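PDB 3MIZ: putative transcriptional regulator protein, LacI family from Rhizobium etli, which probably binds regulatory DNA as a transcriptional repressor of the LacI family, with a periplasmic-binding-protein-like domain of the kind that senses small molecules in relatives. Local coordinates for residues 20-23 and 24-27; 175-178 and 179-182. All coordinates share one frame; numbering follows the deposited sequence.

Contact 1: 20-23 and 24-27; sequences TDYV and STTP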
ATOM      1  N   THR A  20       4.972 -15.735  -0.970  1.00 14.75           N
ATOM      2  CA  THR A  20       4.295 -14.873  -0.023  1.00 15.12           C
ATOM      3  C   THR A  20       2.844 -15.290   0.119  1.00 14.46           C
ATOM      4  O   THR A  20       2.323 -16.012  -0.720  1.00 12.76           O
ATOM      5  CB  THR A  20       4.336 -13.422  -0.465  1.00 15.91           C
ATOM      6  OG1 THR A  20       3.745 -12.615   0.557  1.00 20.62           O
ATOM      7  CG2 THR A  20       3.567 -13.236  -1.776  1.00 13.66           C
ATOM      8  N   ASP A  21       2.187 -14.824   1.176  1.00 16.48           N
ATOM      9  CA  ASP A  21       0.794 -15.182   1.389  1.00 17.82           C
ATOM     10  C   ASP A  21      -0.264 -14.183   0.918  1.00 21.93           C
ATOM     11  O   ASP A  21      -0.993 -14.459  -0.034  1.00 21.94           O
ATOM     12  CB  ASP A  21       0.541 -15.539   2.869  1.00 16.94           C
ATOM     13  CG  ASP A  21       1.081 -14.495   3.851  1.00 18.16           C
ATOM     14  OD1 ASP A  21       1.506 -13.400   3.424  1.00 13.85           O
ATOM     15  OD2 ASP A  21       1.068 -14.782   5.070  1.00 17.75           O
ATOM     16  N   TYR A  22      -0.336 -13.015   1.549  1.00 24.49           N
ATOM     17  CA  TYR A  22      -1.388 -12.058   1.205  1.00 25.71           C
ATOM     18  C   TYR A  22      -0.967 -10.754   0.549  1.00 25.85           C
ATOM     19  O   TYR A  22      -1.555  -9.706   0.823  1.00 27.85           O
ATOM     20  CB  TYR A  22      -2.193 -11.743   2.464  1.00 22.75           C
ATOM     21  CG  TYR A  22      -2.667 -12.979   3.186  1.00 25.85           C
ATOM     22  CD1 TYR A  22      -3.704 -13.759   2.670  1.00 26.53           C
ATOM     23  CD2 TYR A  22      -2.063 -13.387   4.370  1.00 26.04           C
ATOM     24  CE1 TYR A  22      -4.124 -14.916   3.318  1.00 27.20           C
ATOM     25  CE2 TYR A  22      -2.474 -14.544   5.026  1.00 27.95           C
ATOM     26  CZ  TYR A  22      -3.507 -15.304   4.491  1.00 27.72           C
ATOM     27  OH  TYR A  22      -3.905 -16.455   5.129  1.00 30.59           O
ATOM     28  N   VAL A  23       0.020 -10.815  -0.334  1.00 27.26           N
ATOM     29  CA  VAL A  23       0.513  -9.615  -0.999  1.00 27.04           C
ATOM     30  C   VAL A  23      -0.529  -8.912  -1.878  1.00 30.97           C
ATOM     31  O   VAL A  23      -0.490  -7.687  -2.027  1.00 30.56           O
ATOM     32  CB  VAL A  23       1.773  -9.939  -1.859  1.00 26.73           C
ATOM     33  CG1 VAL A  23       1.376 -10.686  -3.116  1.00 27.71           C
ATOM     34  CG2 VAL A  23       2.521  -8.667  -2.192  1.00 23.04           C
ATOM     35  N   SER A  24      -1.469  -9.670  -2.446  1.00 31.18           N
ATOM     36  CA  SER A  24      -2.480  -9.068  -3.314  1.00 34.94           C
ATOM     37  C   SER A  24      -3.544  -8.308  -2.530  1.00 37.22           C
ATOM     38  O   SER A  24      -4.335  -7.567  -3.107  1.00 36.74           O
ATOM     39  CB  SER A  24      -3.152 -10.136  -4.180  1.00 34.71           C
ATOM     40  OG  SER A  24      -3.980 -10.987  -3.403  1.00 37.18           O
ATOM     41  N   THR A  25      -3.563  -8.502  -1.215  1.00 40.03           N
ATOM     42  CA  THR A  25      -4.531  -7.825  -0.360  1.00 44.03           C
ATOM     43  C   THR A  25      -3.849  -7.078   0.790  1.00 45.97           C
ATOM     44  O   THR A  25      -4.512  -6.398   1.575  1.00 46.46           O
ATOM     45  CB  THR A  25      -5.549  -8.823   0.224  1.00 43.82           C
ATOM     46  OG1 THR A  25      -6.457  -8.127   1.087  1.00 47.32           O
ATOM     47  CG2 THR A  25      -4.835  -9.917   1.008  1.00 42.62           C
ATOM     48  N   THR A  26      -2.527  -7.210   0.878  1.00 47.60           N
ATOM     49  CA  THR A  26      -1.728  -6.546   1.912  1.00 49.47           C
ATOM     50  C   THR A  26      -0.486  -5.923   1.267  1.00 49.49           C
ATOM     51  O   THR A  26       0.523  -6.595   1.077  1.00 49.99           O
ATOM     52  CB  THR A  26      -1.267  -7.549   3.007  1.00 48.96           C
ATOM     53  OG1 THR A  26      -2.412  -8.079   3.688  1.00 51.73           O
ATOM     54  CG2 THR A  26      -0.366  -6.864   4.022  1.00 51.98           C
ATOM     55  N   PRO A  27      -0.554  -4.629   0.907  1.00 50.55           N
ATOM     56  CA  PRO A  27       0.582  -3.941   0.280  1.00 50.21           C
ATOM     57  C   PRO A  27       1.402  -3.076   1.241  1.00 49.25           C
ATOM     58  O   PRO A  27       2.031  -2.101   0.823  1.00 49.56           O
ATOM     59  CB  PRO A  27      -0.081  -3.082  -0.805  1.00 50.40           C
ATOM     60  CG  PRO A  27      -1.563  -3.446  -0.758  1.00 51.01           C
ATOM     61  CD  PRO A  27      -1.791  -3.884   0.648  1.00 50.75           C
TER
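Tyr22 meets Thr25 and Thr26 where the chain curls back just after strand 15-20. The carbonyl of Tyr22 is the main acceptor. Thr25 N donates to Tyr22 O over 3.1 Å, fairly straight at 152°. Thr26 N lies close to the same oxygen, but that hydrogen bond is strongly bent and weak. The side chain of Tyr22 starts at CB, and Tyr22 CB packs 3.5 Å from Thr25 CG2. Tyr22 CB also lies 3.9 Å from Thr26 OG1. CG stands anti to the carbonyl carbon (chi1 -51°), which carries the ring away from residues 24-27. Asp21 CB lies 3.7 Å above one face of the Tyr22 ring, near its rim. The side chain also touches Met79 in a neighbouring loop. Thr25 CG2 sits between its own backbone N and carbonyl carbon, and this turns the methyl onto Tyr22 O at 3.3 Å. At the entry to the curl, Asp21 OD1 accepts a hydrogen bond from Tyr22 N at 2.7 Å. Its other oxygen, OD2, makes a salt bridge to Arg82. Ser24 packs on Arg34 of the second subunit, and Pro27 on Pro27 of that subunit. Tyr22 to Thr25 form a type I beta turn in the loop from parallel strand 15-20 to helix 30-42, a Rossmann-like beta-alpha unit of the periplasmic-binding-protein fold.

Contact 2: 175-178 and 179-182; sequences GPVG and AENN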
ATOM      1  N   GLY A 175     -12.258  -9.054  13.168  1.00 17.81           N
ATOM      2  CA  GLY A 175     -12.737  -9.716  11.973  1.00 19.32           C
ATOM      3  C   GLY A 175     -11.582 -10.180  11.107  1.00 21.79           C
ATOM      4  O   GLY A 175     -10.428 -10.156  11.545  1.00 18.93           O
ATOM      5  N   PRO A 176     -11.859 -10.611   9.867  1.00 22.50           N
ATOM      6  CA  PRO A 176     -10.813 -11.081   8.955  1.00 24.19           C
ATOM      7  C   PRO A 176      -9.823  -9.963   8.628  1.00 24.21           C
ATOM      8  O   PRO A 176     -10.227  -8.846   8.320  1.00 24.52           O
ATOM      9  CB  PRO A 176     -11.599 -11.518   7.715  1.00 24.26           C
ATOM     10  CG  PRO A 176     -12.974 -11.847   8.267  1.00 25.96           C
ATOM     11  CD  PRO A 176     -13.191 -10.734   9.249  1.00 24.18           C
ATOM     12  N   VAL A 177      -8.532 -10.269   8.698  1.00 25.42           N
ATOM     13  CA  VAL A 177      -7.498  -9.283   8.391  1.00 26.70           C
ATOM     14  C   VAL A 177      -7.711  -8.732   6.984  1.00 28.29           C
ATOM     15  O   VAL A 177      -7.914  -9.490   6.035  1.00 29.51           O
ATOM     16  CB  VAL A 177      -6.089  -9.910   8.473  1.00 25.93           C
ATOM     17  CG1 VAL A 177      -5.035  -8.873   8.123  1.00 27.14           C
ATOM     18  CG2 VAL A 177      -5.845 -10.454   9.874  1.00 26.73           C
ATOM     19  N   GLY A 178      -7.669  -7.409   6.855  1.00 28.54           N
ATOM     20  CA  GLY A 178      -7.864  -6.792   5.555  1.00 30.67           C
ATOM     21  C   GLY A 178      -9.314  -6.777   5.100  1.00 30.96           C
ATOM     22  O   GLY A 178      -9.596  -6.628   3.912  1.00 32.96           O
ATOM     23  N   ALA A 179     -10.236  -6.935   6.045  1.00 29.23           N
ATOM     24  CA  ALA A 179     -11.667  -6.931   5.746  1.00 27.26           C
ATOM     25  C   ALA A 179     -12.398  -6.825   7.078  1.00 24.82           C
ATOM     26  O   ALA A 179     -13.505  -7.334   7.251  1.00 23.80           O
ATOM     27  CB  ALA A 179     -12.056  -8.218   5.034  1.00 27.28           C
ATOM     28  N   GLU A 180     -11.759  -6.139   8.014  1.00 21.61           N
ATOM     29  CA  GLU A 180     -12.289  -5.986   9.352  1.00 20.21           C
ATOM     30  C   GLU A 180     -13.470  -5.059   9.526  1.00 17.71           C
ATOM     31  O   GLU A 180     -13.793  -4.232   8.667  1.00 17.61           O
ATOM     32  CB  GLU A 180     -11.180  -5.522  10.302  1.00 22.07           C
ATOM     33  CG  GLU A 180     -10.040  -6.504  10.435  1.00 25.65           C
ATOM     34  CD  GLU A 180      -8.772  -6.026   9.758  1.00 27.30           C
ATOM     35  OE1 GLU A 180      -8.867  -5.425   8.664  1.00 27.23           O
ATOM     36  OE2 GLU A 180      -7.682  -6.265  10.322  1.00 26.08           O
ATOM     37  N   ASN A 181     -14.120  -5.243  10.665  1.00 16.23           N
ATOM     38  CA  ASN A 181     -15.226  -4.413  11.099  1.00 14.49           C
ATOM     39  C   ASN A 181     -14.332  -3.363  11.754  1.00 13.29           C
ATOM     40  O   ASN A 181     -13.652  -3.657  12.727  1.00 12.99           O
ATOM     41  CB  ASN A 181     -16.049  -5.204  12.119  1.00 15.46           C
ATOM     42  CG  ASN A 181     -17.047  -4.356  12.869  1.00 18.51           C
ATOM     43  OD1 ASN A 181     -17.460  -3.288  12.415  1.00 18.80           O
ATOM     44  ND2 ASN A 181     -17.459  -4.848  14.031  1.00 19.24           N
ATOM     45  N   ASN A 182     -14.301  -2.160  11.196  1.00 14.34           N
ATOM     46  CA  ASN A 182     -13.407  -1.124  11.702  1.00 15.81           C
ATOM     47  C   ASN A 182     -14.108   0.051  12.387  1.00 16.14           C
ATOM     48  O   ASN A 182     -14.922   0.738  11.780  1.00 17.25           O
ATOM     49  CB  ASN A 182     -12.538  -0.640  10.537  1.00 15.39           C
ATOM     50  CG  ASN A 182     -11.477   0.348  10.967  1.00 18.86           C
ATOM     51  OD1 ASN A 182     -11.787   1.391  11.545  1.00 17.21           O
ATOM     52  ND2 ASN A 182     -10.213   0.029  10.681  1.00 17.00           N
TER
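Glu180 folds its carboxylate back over the turn that precedes it. Its chain bends at chi2 (109°), which swings CD round to the backbone of residues 176-178. The packing is close here. Glu180 CG lies 3.2 Å from Pro176 O. Glu180 OE1 reaches Gly178 N at 2.9 Å in a weak, bent hydrogen bond. OE1 also takes a long, weak bond from Ala179 N. Glu180 OE2 comes to 3.6 Å from Val177 CA, and its hydrogen-bond partner is Asn140 ND2. The same Asn140 ND2 group bonds Gly175 O, so one amide group holds the residues that flank the turn. Val177 points away from residues 179-182 and packs on Tyr80, Ile142 and Leu143. The turn itself is a type II beta turn from Pro176 to Ala179, with Gly178 at its third position at positive phi (76°), where glycine is favoured. It lies in the loop of a beta hairpin that joins strand 167-174 to the short antiparallel strand 181-182, at the edge of the mixed sheet. Asn181 has a backbone hydrogen bond with Asp174. The closing bond of the turn, Ala179 N to Pro176 O, is weak at 3.0 Å. With an alanine in place of Glu180, Gly178 N would probably lose its carboxylate partner and Asn140 ND2 one of its two acceptors. The looser side is formed by Pro176 and Ala179, both exposed. There Pro176 CB and Ala179 CB only brush at 4.3 Å.

How the contacts relate
Contact 1 comes first along the chain and contact 2 much later, with neither nested in the other. Their centres are 15 Å apart, and their nearest atoms come within about 4 Å without touching. They share no sheet. Contact 1 follows strand 15-20, inside the parallel sheet of one lobe. Contact 2 leads into strand 181-182, at the edge of the mixed sheet of the other. With their nearest atoms so close, the two loops probably lie on opposing lobes, beside the cleft between them. In relatives with this fold, the effector binds in such a cleft, so both loops may lie near its mouth. Only contact 1 also meets the second subunit.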